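Local coordinates for protein peptidoglycan D,D-transpeptidase FtsI (Yersinia pestis, PDB 6SYN) that probably cross-links peptidoglycan as a class B penicillin-binding protein of the periplasm, and holds a carbenicillin-derived inhibitor in its transpeptidase active site, at residues 454-459 against 483-488; 473-478 against 489-494; 202-207 against 240-245; 188-193 against 219-224. All blocks are in the same frame, centred on the assembly; numbering follows the deposited sequence.

Contact 1. Residues 454-459 against 483-488. With CB9 ((2R,4S)-2-[(1R)-1-{[(2S)-2-carboxy-2-phenylacetyl]amino}-2-oxoethyl]-5,5-dimethyl-1,3-thiazolidine-4-carboxylic acid), chain D.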
loop_
_atom_site.group_PDB
_atom_site.type_symbol
_atom_site.label_atom_id
_atom_site.label_comp_id
_atom_site.label_asym_id
_atom_site.label_seq_id
_atom_site.Cartn_x
_atom_site.Cartn_y
_atom_site.Cartn_z
ATOM N N ASP A 454 12.319 -18.713 -6.889
ATOM C CA ASP A 454 13.425 -18.002 -6.201
ATOM C C ASP A 454 13.281 -16.511 -6.531
ATOM O O ASP A 454 14.239 -15.893 -7.026
ATOM C CB ASP A 454 14.759 -18.674 -6.532
ATOM C CG ASP A 454 14.838 -20.092 -5.983
ATOM O OD1 ASP A 454 13.900 -20.496 -5.251
ATOM O OD2 ASP A 454 15.828 -20.789 -6.293
ATOM N N ARG A 455 12.083 -15.993 -6.251
ATOM C CA ARG A 455 11.652 -14.578 -6.368
ATOM C C ARG A 455 11.006 -14.244 -5.018
ATOM O O ARG A 455 10.434 -15.169 -4.402
ATOM C CB ARG A 455 10.743 -14.437 -7.596
ATOM C CG ARG A 455 11.262 -15.199 -8.811
ATOM C CD ARG A 455 10.513 -14.975 -10.110
ATOM N NE ARG A 455 10.733 -13.641 -10.663
ATOM C CZ ARG A 455 11.243 -13.366 -11.864
ATOM N NH1 ARG A 455 11.604 -14.334 -12.693
ATOM N NH2 ARG A 455 11.382 -12.106 -12.240
ATOM N N TYR A 456 11.148 -13.014 -4.520
ATOM C CA TYR A 456 10.900 -12.704 -3.085
ATOM C C TYR A 456 10.073 -11.426 -2.907
ATOM O O TYR A 456 10.127 -10.524 -3.762
ATOM C CB TYR A 456 12.231 -12.619 -2.335
ATOM C CG TYR A 456 13.153 -13.788 -2.580
ATOM C CD1 TYR A 456 12.956 -15.000 -1.939
ATOM C CD2 TYR A 456 14.211 -13.689 -3.471
ATOM C CE1 TYR A 456 13.794 -16.081 -2.165
ATOM C CE2 TYR A 456 15.058 -14.760 -3.710
ATOM C CZ TYR A 456 14.848 -15.961 -3.056
ATOM O OH TYR A 456 15.679 -17.020 -3.285
ATOM N N LEU A 457 9.304 -11.395 -1.814
ATOM C CA LEU A 457 8.669 -10.184 -1.234
ATOM C C LEU A 457 9.546 -9.678 -0.083
ATOM O O LEU A 457 9.527 -10.307 0.990
ATOM C CB LEU A 457 7.277 -10.542 -0.707
ATOM C CG LEU A 457 6.292 -11.079 -1.737
ATOM C CD1 LEU A 457 5.062 -11.641 -1.046
ATOM C CD2 LEU A 457 5.903 -9.993 -2.727
ATOM N N ALA A 458 10.286 -8.590 -0.306
ATOM C CA ALA A 458 11.092 -7.902 0.728
ATOM C C ALA A 458 10.139 -7.101 1.619
ATOM O O ALA A 458 9.536 -6.127 1.128
ATOM C CB ALA A 458 12.155 -7.034 0.099
ATOM N N TYR A 459 10.010 -7.534 2.875
ATOM C CA TYR A 459 9.086 -6.992 3.901
ATOM C C TYR A 459 9.866 -6.256 4.989
ATOM O O TYR A 459 10.935 -6.730 5.406
ATOM C CB TYR A 459 8.338 -8.122 4.609
ATOM C CG TYR A 459 7.085 -8.637 3.951
ATOM C CD1 TYR A 459 5.903 -7.920 4.011
ATOM C CD2 TYR A 459 7.056 -9.883 3.349
ATOM C CE1 TYR A 459 4.732 -8.408 3.460
ATOM C CE2 TYR A 459 5.895 -10.385 2.787
ATOM C CZ TYR A 459 4.728 -9.644 2.844
ATOM O OH TYR A 459 3.575 -10.128 2.298
ATOM N N GLY A 483 19.902 -7.477 -6.989
ATOM C CA GLY A 483 20.985 -8.137 -6.230
ATOM C C GLY A 483 20.542 -8.560 -4.843
ATOM O O GLY A 483 20.329 -9.767 -4.641
ATOM N N LYS A 484 20.433 -7.614 -3.912
ATOM C CA LYS A 484 19.943 -7.886 -2.537
ATOM C C LYS A 484 18.426 -8.092 -2.621
ATOM O O LYS A 484 17.799 -7.439 -3.482
ATOM C CB LYS A 484 20.362 -6.757 -1.592
ATOM C CG LYS A 484 21.865 -6.511 -1.530
ATOM C CD LYS A 484 22.312 -5.723 -0.317
ATOM C CE LYS A 484 23.512 -4.838 -0.593
ATOM N NZ LYS A 484 24.134 -4.355 0.664
ATOM N N TYR A 485 17.864 -8.990 -1.801
ATOM C CA TYR A 485 16.415 -9.329 -1.833
ATOM C C TYR A 485 15.808 -9.480 -0.426
ATOM O O TYR A 485 14.576 -9.515 -0.353
ATOM C CB TYR A 485 16.195 -10.577 -2.691
ATOM C CG TYR A 485 17.039 -11.760 -2.296
ATOM C CD1 TYR A 485 18.308 -11.932 -2.826
ATOM C CD2 TYR A 485 16.580 -12.702 -1.389
ATOM C CE1 TYR A 485 19.098 -13.010 -2.466
ATOM C CE2 TYR A 485 17.356 -13.790 -1.023
ATOM C CZ TYR A 485 18.622 -13.942 -1.563
ATOM O OH TYR A 485 19.415 -14.996 -1.215
ATOM N N TYR A 486 16.606 -9.567 0.646
ATOM C CA TYR A 486 16.109 -9.641 2.048
ATOM C C TYR A 486 15.347 -8.362 2.407
ATOM O O TYR A 486 15.788 -7.269 1.982
ATOM C CB TYR A 486 17.247 -9.741 3.068
ATOM C CG TYR A 486 17.896 -11.092 3.232
ATOM C CD1 TYR A 486 17.679 -12.123 2.332
ATOM C CD2 TYR A 486 18.781 -11.320 4.274
ATOM C CE1 TYR A 486 18.301 -13.352 2.480
ATOM C CE2 TYR A 486 19.416 -12.540 4.432
ATOM C CZ TYR A 486 19.173 -13.562 3.532
ATOM O OH TYR A 486 19.784 -14.774 3.675
ATOM N N GLY A 487 14.284 -8.491 3.207
ATOM C CA GLY A 487 13.551 -7.353 3.793
ATOM C C GLY A 487 14.481 -6.435 4.573
ATOM O O GLY A 487 14.327 -5.201 4.458
ATOM N N GLY A 488 15.423 -7.023 5.323
ATOM C CA GLY A 488 16.406 -6.310 6.161
ATOM C C GLY A 488 17.327 -5.427 5.336
ATOM O O GLY A 488 17.821 -4.416 5.875
HETATM C C CB9 D . 10.917 -15.122 7.042
HETATM N N CB9 D . 12.412 -16.502 5.572
HETATM O O CB9 D . 10.574 -14.382 6.152
HETATM C CA CB9 D . 12.049 -16.139 6.944
HETATM C CB CB9 D . 13.255 -15.679 7.813
HETATM C CAA CB9 D . 16.418 -13.909 7.466
HETATM C CAB CB9 D . 15.735 -14.424 5.123
HETATM O OAD CB9 D . 14.682 -11.471 6.107
HETATM O OAE CB9 D . 12.652 -20.088 2.515
HETATM O OAF CB9 D . 11.419 -18.503 5.740
HETATM O OAG CB9 D . 13.682 -11.652 8.021
HETATM O OAH CB9 D . 11.053 -18.741 2.907
HETATM C CAJ CB9 D . 16.104 -16.208 1.827
HETATM C CAK CB9 D . 16.460 -17.087 2.824
HETATM C CAL CB9 D . 14.776 -16.010 1.533
HETATM C CAM CB9 D . 15.482 -17.768 3.532
HETATM C CAN CB9 D . 13.791 -16.685 2.244
HETATM N NAP CB9 D . 13.356 -14.221 7.964
HETATM S SAQ CB9 D . 14.854 -16.139 7.074
HETATM C CAR CB9 D . 14.124 -12.108 6.984
HETATM C CAS CB9 D . 12.186 -19.120 3.056
HETATM C CAT CB9 D . 12.230 -17.768 5.177
HETATM C CAU CB9 D . 14.134 -17.551 3.277
HETATM C CAX CB9 D . 13.954 -13.621 6.766
HETATM C CAY CB9 D . 13.092 -18.358 4.043
HETATM C CAZ CB9 D . 15.292 -14.409 6.575
#
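Strand 455-464 and the loop leading into helix 487-490 form one wall of the inhibitor pocket in the transpeptidase domain. Tyr456 and Tyr485 stand side by side, pointing the same way, in an offset stack with centroids 4.4 Å apart and planes 18° from parallel. Each ring lies over a face of the other, offset toward the rim, Tyr485 CD2 above the CD2-CE2 bond of Tyr456, with the CD2 atoms of Tyr456 and Tyr485 3.3 Å apart. Tyr456 carries CG anti to its carbonyl carbon, whereas Tyr485 takes the crowded position between N and C (chi1 53°), which brings its ring alongside. The phenyl group of CB9 nestles among three tyrosines: CAL is 3.8 Å from Tyr456 CE1, and CAJ lies in the plane of the Tyr485 ring at its edge and 3.7 Å from Tyr486 CE1. Methyl CAB of the thiazolidine sits over a face of Tyr486. Deeper down, Ala458 CB packs 3.5 Å from Tyr485 O, and Gly487, without a side chain, brings CA to 3.1 Å from Tyr459 O in a CA-H...O contact. Gly487 N is hydrogen-bonded to Thr442 OG1, which is also hydrogen-bonded to CB9. The tyrosines offer the phenyl and methyl groups of CB9 an aromatic, largely apolar surface, while the polar groups of CB9 are hydrogen-bonded by Ser304, Asn306 and Thr440, among others.

Contact 2. Residues 473-478 against 489-494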
loop_
_atom_site.group_PDB
_atom_site.type_symbol
_atom_site.label_atom_id
_atom_site.label_comp_id
_atom_site.label_asym_id
_atom_site.label_seq_id
_atom_site.Cartn_x
_atom_site.Cartn_y
_atom_site.Cartn_z
ATOM N N LEU A 473 3.626 1.160 10.467
ATOM C CA LEU A 473 4.074 1.243 9.052
ATOM C C LEU A 473 4.379 -0.164 8.540
ATOM O O LEU A 473 5.048 -0.922 9.265
ATOM C CB LEU A 473 5.306 2.147 8.958
ATOM C CG LEU A 473 5.942 2.271 7.575
ATOM C CD1 LEU A 473 4.932 2.751 6.540
ATOM C CD2 LEU A 473 7.138 3.213 7.621
ATOM N N VAL A 474 3.873 -0.486 7.347
ATOM C CA VAL A 474 4.267 -1.673 6.535
ATOM C C VAL A 474 4.907 -1.168 5.235
ATOM O O VAL A 474 4.417 -0.169 4.665
ATOM C CB VAL A 474 3.070 -2.604 6.249
ATOM C CG1 VAL A 474 3.407 -3.679 5.223
ATOM C CG2 VAL A 474 2.521 -3.234 7.520
ATOM N N VAL A 475 5.982 -1.836 4.818
ATOM C CA VAL A 475 6.676 -1.663 3.510
ATOM C C VAL A 475 6.951 -3.069 2.957
ATOM O O VAL A 475 7.598 -3.868 3.671
ATOM C CB VAL A 475 7.961 -0.828 3.682
ATOM C CG1 VAL A 475 8.708 -0.620 2.374
ATOM C CG2 VAL A 475 7.668 0.510 4.338
ATOM N N VAL A 476 6.415 -3.369 1.768
ATOM C CA VAL A 476 6.675 -4.619 0.992
ATOM C C VAL A 476 7.186 -4.207 -0.396
ATOM O O VAL A 476 6.490 -3.429 -1.071
ATOM C CB VAL A 476 5.425 -5.525 0.905
ATOM C CG1 VAL A 476 4.223 -4.826 0.283
ATOM C CG2 VAL A 476 5.709 -6.827 0.169
ATOM N N ILE A 477 8.382 -4.667 -0.775
ATOM C CA ILE A 477 8.922 -4.577 -2.166
ATOM C C ILE A 477 8.686 -5.939 -2.819
ATOM O O ILE A 477 9.241 -6.943 -2.329
ATOM C CB ILE A 477 10.419 -4.196 -2.212
ATOM C CG1 ILE A 477 10.738 -2.929 -1.411
ATOM C CG2 ILE A 477 10.894 -4.087 -3.654
ATOM C CD1 ILE A 477 10.125 -1.663 -1.961
ATOM N N ASN A 478 7.898 -5.956 -3.891
ATOM C CA ASN A 478 7.507 -7.192 -4.609
ATOM C C ASN A 478 8.502 -7.408 -5.757
ATOM O O ASN A 478 8.537 -6.563 -6.679
ATOM C CB ASN A 478 6.030 -7.119 -5.001
ATOM C CG ASN A 478 5.653 -8.047 -6.134
ATOM O OD1 ASN A 478 5.900 -9.250 -6.068
ATOM N ND2 ASN A 478 5.042 -7.490 -7.170
ATOM N N ALA A 489 17.542 -5.795 4.071
ATOM C CA ALA A 489 18.510 -5.167 3.145
ATOM C C ALA A 489 17.817 -4.177 2.195
ATOM O O ALA A 489 18.485 -3.220 1.766
ATOM C CB ALA A 489 19.214 -6.259 2.376
ATOM N N VAL A 490 16.534 -4.402 1.880
ATOM C CA VAL A 490 15.800 -3.712 0.774
ATOM C C VAL A 490 14.659 -2.850 1.331
ATOM O O VAL A 490 14.501 -1.718 0.832
ATOM C CB VAL A 490 15.276 -4.732 -0.253
ATOM C CG1 VAL A 490 14.267 -4.112 -1.209
ATOM C CG2 VAL A 490 16.415 -5.380 -1.025
ATOM N N SER A 491 13.883 -3.359 2.295
ATOM C CA SER A 491 12.678 -2.677 2.848
ATOM C C SER A 491 12.988 -1.978 4.185
ATOM O O SER A 491 12.485 -0.851 4.379
ATOM C CB SER A 491 11.524 -3.639 2.964
ATOM O OG SER A 491 11.164 -4.138 1.683
ATOM N N ALA A 492 13.790 -2.593 5.064
ATOM C CA ALA A 492 14.255 -1.998 6.343
ATOM C C ALA A 492 14.678 -0.542 6.141
ATOM O O ALA A 492 14.210 0.332 6.861
ATOM C CB ALA A 492 15.376 -2.818 6.940
ATOM N N PRO A 493 15.567 -0.215 5.172
ATOM C CA PRO A 493 16.036 1.161 5.012
ATOM C C PRO A 493 14.908 2.120 4.613
ATOM O O PRO A 493 14.888 3.222 5.124
ATOM C CB PRO A 493 17.114 1.095 3.912
ATOM C CG PRO A 493 16.887 -0.228 3.203
ATOM C CD PRO A 493 16.188 -1.130 4.198
ATOM N N VAL A 494 14.007 1.679 3.732
ATOM C CA VAL A 494 12.831 2.474 3.263
ATOM C C VAL A 494 11.895 2.714 4.454
ATOM O O VAL A 494 11.325 3.819 4.535
ATOM C CB VAL A 494 12.091 1.792 2.097
ATOM C CG1 VAL A 494 10.868 2.587 1.666
ATOM C CG2 VAL A 494 13.005 1.556 0.907
#
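Val475 and Ile477, alternate residues of strand 473-478, turn their side chains to the same side and meet three residues of segment 489-494: Val490, Ser491 and Val494. Val475 crosses Val494 obliquely, branch tip to branch tip, with CG1 of Val475 3.9 Å from CG1 of Val494. Both valines hold CG1 anti to the backbone N (chi1 -180° and 178°), so that the same branch is presented from each side. Ile477 meets Val490 at a similar slant, but here the inner part of the chain does the touching: CG1 of Ile477 is 3.7 Å from CG1 of Val490, and the same valine methyl also lies 4.0 Å from Ile477 CB. This is the layer where the central antiparallel sheet of the penicillin-binding transpeptidase fold is covered by the C-terminal helix 492-505 and the short helix 487-490 before it. Val474 and Val476 point to the other face of the sheet, against helix 370-381. Between the two apolar pairs comes Ser491, the residue whose CA is nearest the strand, at 6.1 Å from the CA of Val475. Its CB packs 4.0 Å from Val475 O, and its OG, anti to the carbonyl carbon, lies 3.3 Å from Ile477 CG1. That hydroxyl is buried, and its polar partner is on the neighbouring strand: OG is hydrogen-bonded to Ala458 O, a carbonyl that also takes the backbone N-H of Ile477.

Contact 3. Residues 202-207 against 240-245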
loop_
_atom_site.group_PDB
_atom_site.type_symbol
_atom_site.label_atom_id
_atom_site.label_comp_id
_atom_site.label_asym_id
_atom_site.label_seq_id
_atom_site.Cartn_x
_atom_site.Cartn_y
_atom_site.Cartn_z
ATOM N N ALA A 202 12.243 -3.554 -8.896
ATOM C CA ALA A 202 11.137 -4.352 -8.329
ATOM C C ALA A 202 9.934 -4.296 -9.273
ATOM O O ALA A 202 9.788 -3.295 -9.992
ATOM C CB ALA A 202 10.790 -3.832 -6.954
ATOM N N GLU A 203 9.121 -5.353 -9.276
ATOM C CA GLU A 203 7.830 -5.414 -10.010
ATOM C C GLU A 203 6.916 -4.308 -9.475
ATOM O O GLU A 203 6.286 -3.612 -10.290
ATOM C CB GLU A 203 7.180 -6.788 -9.845
ATOM C CG GLU A 203 5.986 -7.000 -10.756
ATOM C CD GLU A 203 5.270 -8.324 -10.554
ATOM O OE1 GLU A 203 5.948 -9.323 -10.244
ATOM O OE2 GLU A 203 4.031 -8.351 -10.698
ATOM N N SER A 204 6.860 -4.165 -8.151
ATOM C CA SER A 204 6.042 -3.145 -7.459
ATOM C C SER A 204 6.504 -3.010 -6.007
ATOM O O SER A 204 7.388 -3.772 -5.570
ATOM C CB SER A 204 4.562 -3.472 -7.555
ATOM O OG SER A 204 4.114 -4.250 -6.455
ATOM N N GLY A 205 5.933 -2.036 -5.313
ATOM C CA GLY A 205 6.030 -1.883 -3.854
ATOM C C GLY A 205 4.749 -1.273 -3.338
ATOM O O GLY A 205 3.980 -0.746 -4.163
ATOM N N THR A 206 4.499 -1.378 -2.039
ATOM C CA THR A 206 3.425 -0.618 -1.360
ATOM C C THR A 206 3.874 -0.352 0.078
ATOM O O THR A 206 4.546 -1.224 0.675
ATOM C CB THR A 206 2.047 -1.279 -1.541
ATOM O OG1 THR A 206 1.298 -1.154 -0.331
ATOM C CG2 THR A 206 2.108 -2.736 -1.940
ATOM N N ALA A 207 3.576 0.857 0.553
ATOM C CA ALA A 207 3.788 1.319 1.939
ATOM C C ALA A 207 2.437 1.756 2.499
ATOM O O ALA A 207 1.762 2.567 1.831
ATOM C CB ALA A 207 4.788 2.446 1.965
ATOM N N ARG A 240 -4.924 -0.319 -10.455
ATOM C CA ARG A 240 -5.507 -0.926 -9.232
ATOM C C ARG A 240 -4.601 -0.593 -8.043
ATOM O O ARG A 240 -3.361 -0.585 -8.209
ATOM C CB ARG A 240 -5.695 -2.438 -9.398
ATOM C CG ARG A 240 -4.421 -3.264 -9.274
ATOM C CD ARG A 240 -4.656 -4.753 -9.458
ATOM N NE ARG A 240 -3.450 -5.417 -9.935
ATOM C CZ ARG A 240 -2.473 -5.910 -9.172
ATOM N NH1 ARG A 240 -1.425 -6.479 -9.745
ATOM N NH2 ARG A 240 -2.539 -5.843 -7.851
ATOM N N ASN A 241 -5.220 -0.316 -6.896
ATOM C CA ASN A 241 -4.548 0.014 -5.615
ATOM C C ASN A 241 -4.015 -1.290 -5.014
ATOM O O ASN A 241 -4.807 -2.001 -4.358
ATOM C CB ASN A 241 -5.522 0.741 -4.684
ATOM C CG ASN A 241 -4.892 1.229 -3.397
ATOM O OD1 ASN A 241 -3.748 0.901 -3.091
ATOM N ND2 ASN A 241 -5.638 2.014 -2.635
ATOM N N ARG A 242 -2.733 -1.596 -5.238
ATOM C CA ARG A 242 -2.098 -2.874 -4.807
ATOM C C ARG A 242 -2.265 -3.081 -3.294
ATOM O O ARG A 242 -2.358 -4.241 -2.883
ATOM C CB ARG A 242 -0.621 -2.904 -5.206
ATOM C CG ARG A 242 -0.384 -3.094 -6.699
ATOM C CD ARG A 242 1.088 -3.241 -7.040
ATOM N NE ARG A 242 1.328 -3.702 -8.407
ATOM C CZ ARG A 242 1.771 -4.913 -8.749
ATOM N NH1 ARG A 242 2.037 -5.826 -7.827
ATOM N NH2 ARG A 242 1.959 -5.204 -10.024
ATOM N N ALA A 243 -2.333 -2.004 -2.504
ATOM C CA ALA A 243 -2.435 -2.041 -1.024
ATOM C C ALA A 243 -3.716 -2.760 -0.573
ATOM O O ALA A 243 -3.707 -3.311 0.549
ATOM C CB ALA A 243 -2.370 -0.642 -0.463
ATOM N N ILE A 244 -4.766 -2.759 -1.406
ATOM C CA ILE A 244 -6.067 -3.434 -1.108
ATOM C C ILE A 244 -6.334 -4.597 -2.081
ATOM O O ILE A 244 -7.303 -5.340 -1.817
ATOM C CB ILE A 244 -7.240 -2.425 -1.082
ATOM C CG1 ILE A 244 -7.340 -1.578 -2.355
ATOM C CG2 ILE A 244 -7.162 -1.557 0.165
ATOM C CD1 ILE A 244 -8.708 -0.960 -2.576
ATOM N N THR A 245 -5.543 -4.786 -3.147
ATOM C CA THR A 245 -5.839 -5.830 -4.172
ATOM C C THR A 245 -4.739 -6.901 -4.213
ATOM O O THR A 245 -5.098 -8.088 -4.303
ATOM C CB THR A 245 -6.123 -5.231 -5.558
ATOM O OG1 THR A 245 -4.902 -4.741 -6.111
ATOM C CG2 THR A 245 -7.152 -4.122 -5.525
#
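The guanidinium of Arg242 lies flat against Ser204 on strand 204-207. Ser204 CB stands 3.2 Å above its plane, toward the rim, and Ser204 OG comes to 2.9 Å from Arg242 NH1; because the hydroxyl sits over the face, the angle is too poor for a hydrogen bond, and OG has instead a weak one with Asn478 ND2. Glu203 reaches in at the guanidinium edge through an extended chain and makes a long salt bridge, OE2 of Glu203 3.8 Å from NH2 of Arg242, with carboxylate and guanidinium planes 89° apart. Further along the strand, Thr206 OG1 rests 3.7 Å from Ala243 CB. On the opposite face of the Arg242 group, Arg240 NH1 lies over the centre, 3.6 Å above the plane. Two like charges so close would repel, and Asp246 probably offsets this: it forms salt bridges with Arg242 NH1 and Arg240 NH2. The latter nitrogen also donates in its own plane to Thr245 OG1, 3.1 Å from Arg240 NH2 and nearly straight at 168°. Arg242 opens the short helix 242-245, which Asn241 caps: OD1 of Asn241 accepts from Ala243 N at 3.3 Å, the donor lying 40° out of the carbonyl plane. The same OD1 accepts a hydrogen bond from Asn222 ND2 on strand 217-223. On the strand side, Glu203 and Ser204 together stand opposite the single residue Asn478, a classic beta bulge. The whole is an N-capped helical turn laid on the central antiparallel sheet of the transpeptidase fold, on the face shared with helix 370-381.

Contact 4. Residues 188-193 against 219-224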
loop_
_atom_site.group_PDB
_atom_site.type_symbol
_atom_site.label_atom_id
_atom_site.label_comp_id
_atom_site.label_asym_id
_atom_site.label_seq_id
_atom_site.Cartn_x
_atom_site.Cartn_y
_atom_site.Cartn_z
ATOM N N LEU A 188 6.003 11.952 1.490
ATOM C CA LEU A 188 7.197 11.310 2.101
ATOM C C LEU A 188 7.156 9.802 1.846
ATOM O O LEU A 188 8.164 9.247 1.380
ATOM C CB LEU A 188 7.245 11.573 3.605
ATOM C CG LEU A 188 8.281 10.732 4.346
ATOM C CD1 LEU A 188 9.681 11.044 3.834
ATOM C CD2 LEU A 188 8.193 10.937 5.846
ATOM N N VAL A 189 6.045 9.159 2.190
ATOM C CA VAL A 189 5.866 7.691 2.006
ATOM C C VAL A 189 6.125 7.353 0.532
ATOM O O VAL A 189 7.065 6.589 0.267
ATOM C CB VAL A 189 4.477 7.221 2.478
ATOM C CG1 VAL A 189 4.148 5.829 1.965
ATOM C CG2 VAL A 189 4.365 7.262 3.994
ATOM N N TYR A 190 5.338 7.909 -0.391
ATOM C CA TYR A 190 5.384 7.544 -1.830
ATOM C C TYR A 190 6.794 7.776 -2.388
ATOM O O TYR A 190 7.262 6.936 -3.176
ATOM C CB TYR A 190 4.358 8.321 -2.654
ATOM C CG TYR A 190 4.565 8.159 -4.139
ATOM C CD1 TYR A 190 4.072 7.056 -4.816
ATOM C CD2 TYR A 190 5.320 9.078 -4.852
ATOM C CE1 TYR A 190 4.292 6.890 -6.174
ATOM C CE2 TYR A 190 5.547 8.928 -6.208
ATOM C CZ TYR A 190 5.030 7.831 -6.872
ATOM O OH TYR A 190 5.253 7.689 -8.209
ATOM N N ARG A 191 7.443 8.881 -2.012
ATOM C CA ARG A 191 8.754 9.297 -2.579
ATOM C C ARG A 191 9.830 8.278 -2.190
ATOM O O ARG A 191 10.686 7.962 -3.041
ATOM C CB ARG A 191 9.106 10.711 -2.109
ATOM C CG ARG A 191 10.574 11.086 -2.246
ATOM C CD ARG A 191 10.769 12.576 -2.036
ATOM N NE ARG A 191 10.515 13.064 -0.674
ATOM C CZ ARG A 191 9.348 13.530 -0.200
ATOM N NH1 ARG A 191 9.278 13.973 1.046
ATOM N NH2 ARG A 191 8.258 13.552 -0.949
ATOM N N GLU A 192 9.802 7.790 -0.952
ATOM C CA GLU A 192 10.779 6.787 -0.452
ATOM C C GLU A 192 10.513 5.447 -1.145
ATOM O O GLU A 192 11.491 4.773 -1.520
ATOM C CB GLU A 192 10.701 6.697 1.074
ATOM C CG GLU A 192 11.138 7.977 1.763
ATOM C CD GLU A 192 12.567 8.393 1.463
ATOM O OE1 GLU A 192 13.398 7.507 1.219
ATOM O OE2 GLU A 192 12.840 9.602 1.471
ATOM N N LEU A 193 9.236 5.098 -1.326
ATOM C CA LEU A 193 8.787 3.804 -1.904
ATOM C C LEU A 193 9.172 3.746 -3.386
ATOM O O LEU A 193 9.894 2.814 -3.781
ATOM C CB LEU A 193 7.269 3.693 -1.736
ATOM C CG LEU A 193 6.637 2.439 -2.332
ATOM C CD1 LEU A 193 7.013 1.213 -1.510
ATOM C CD2 LEU A 193 5.125 2.587 -2.428
ATOM N N ALA A 219 -1.258 7.342 5.333
ATOM C CA ALA A 219 -0.558 7.223 4.036
ATOM C C ALA A 219 -0.809 5.837 3.436
ATOM O O ALA A 219 -0.809 4.856 4.196
ATOM C CB ALA A 219 0.911 7.494 4.228
ATOM N N MET A 220 -1.004 5.780 2.116
ATOM C CA MET A 220 -1.212 4.531 1.337
ATOM C C MET A 220 -0.712 4.757 -0.097
ATOM O O MET A 220 -1.461 5.346 -0.906
ATOM C CB MET A 220 -2.696 4.154 1.325
ATOM C CG MET A 220 -2.981 2.788 0.737
ATOM S SD MET A 220 -4.754 2.543 0.492
ATOM C CE MET A 220 -5.163 1.580 1.946
ATOM N N ALA A 221 0.512 4.311 -0.394
ATOM C CA ALA A 221 1.207 4.562 -1.676
ATOM C C ALA A 221 1.603 3.242 -2.342
ATOM O O ALA A 221 1.780 2.233 -1.636
ATOM C CB ALA A 221 2.410 5.437 -1.444
ATOM N N ASN A 222 1.713 3.272 -3.671
ATOM C CA ASN A 222 2.130 2.131 -4.526
ATOM C C ASN A 222 3.090 2.652 -5.594
ATOM O O ASN A 222 2.894 3.781 -6.083
ATOM C CB ASN A 222 0.943 1.444 -5.200
ATOM C CG ASN A 222 -0.193 1.149 -4.245
ATOM O OD1 ASN A 222 -0.127 0.188 -3.476
ATOM N ND2 ASN A 222 -1.237 1.965 -4.286
ATOM N N SER A 223 4.101 1.857 -5.919
ATOM C CA SER A 223 4.971 2.044 -7.103
ATOM C C SER A 223 4.970 0.736 -7.886
ATOM O O SER A 223 5.191 -0.316 -7.293
ATOM C CB SER A 223 6.355 2.456 -6.695
ATOM O OG SER A 223 7.174 2.672 -7.834
ATOM N N PRO A 224 4.716 0.745 -9.216
ATOM C CA PRO A 224 4.528 1.977 -9.992
ATOM C C PRO A 224 3.168 2.671 -9.820
ATOM O O PRO A 224 2.203 2.024 -9.445
ATOM C CB PRO A 224 4.640 1.475 -11.435
ATOM C CG PRO A 224 4.078 0.076 -11.364
ATOM C CD PRO A 224 4.609 -0.462 -10.052
#
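Apolar packing carries most of this contact, in which helix 188-193 runs nearly along strand 219-223, the axes 7.7 Å apart at their closest and crossing at -24°. The small side chains of Ala219 and Ala221 face the helix and let it settle close. Val189 straddles them with its two branches: CG2 touches Ala219 CB at 3.5 Å, and CG1, anti to the backbone N, meets Ala221 CB at 3.8 Å. Ala221 CB also presses on Tyr190, 3.7 Å from its CB, where the CA atoms of the two residues come within 5.1 Å. Leu193, a turn later, brings CD2 to 4.1 Å from Ala221 CB. A second kind of contact sets carbons against the strand backbone. CD2 of Leu193 lies 3.5 Å from Ala221 O, while the ring of Tyr190, swung out with CG anti to N (chi1 169°), presents its edge to Asn222 O, which lies in the ring plane 3.4 Å from CE1. No hydrogen bond joins the segments; polar ties run to neighbours. Tyr190 OH is hydrogen-bonded to Gln118 NE2, from the N-terminal part of the chain, and Gln186, one turn earlier in the helix, bonds through NE2 to Met220 O. Val189 further touches Ile498 of helix 492-505, which shares this face of the sheet. The first and last helices of the transpeptidase domain, 183-199 and 492-505, packed together on one face of the antiparallel sheet are characteristic of the serine beta-lactamase and penicillin-binding protein fold.

All four contacts reach the central antiparallel sheet, ordered 217-223, 204-211, 471-478, 455-464, 437-446, so that contacts 4, 3, 2 and 1 follow one another across it. Contacts 4 and 2 lie on the face bearing helices 183-199 and 492-505, where they touch, their centres about 11 Å apart; contact 3 lies on the other face, about 9 Å from contact 4 between centres. Contact 1 shares helix 487-490 with contact 2; their centres are about 9 Å apart, those of contacts 1 and 4 about 18 Å. Along the chain 4 and 3 interleave, then 1 and 2. Segments from 188-245 and 454-494 thus build one sheet, with the inhibitor pocket beside its 455-464 and 437-446 end.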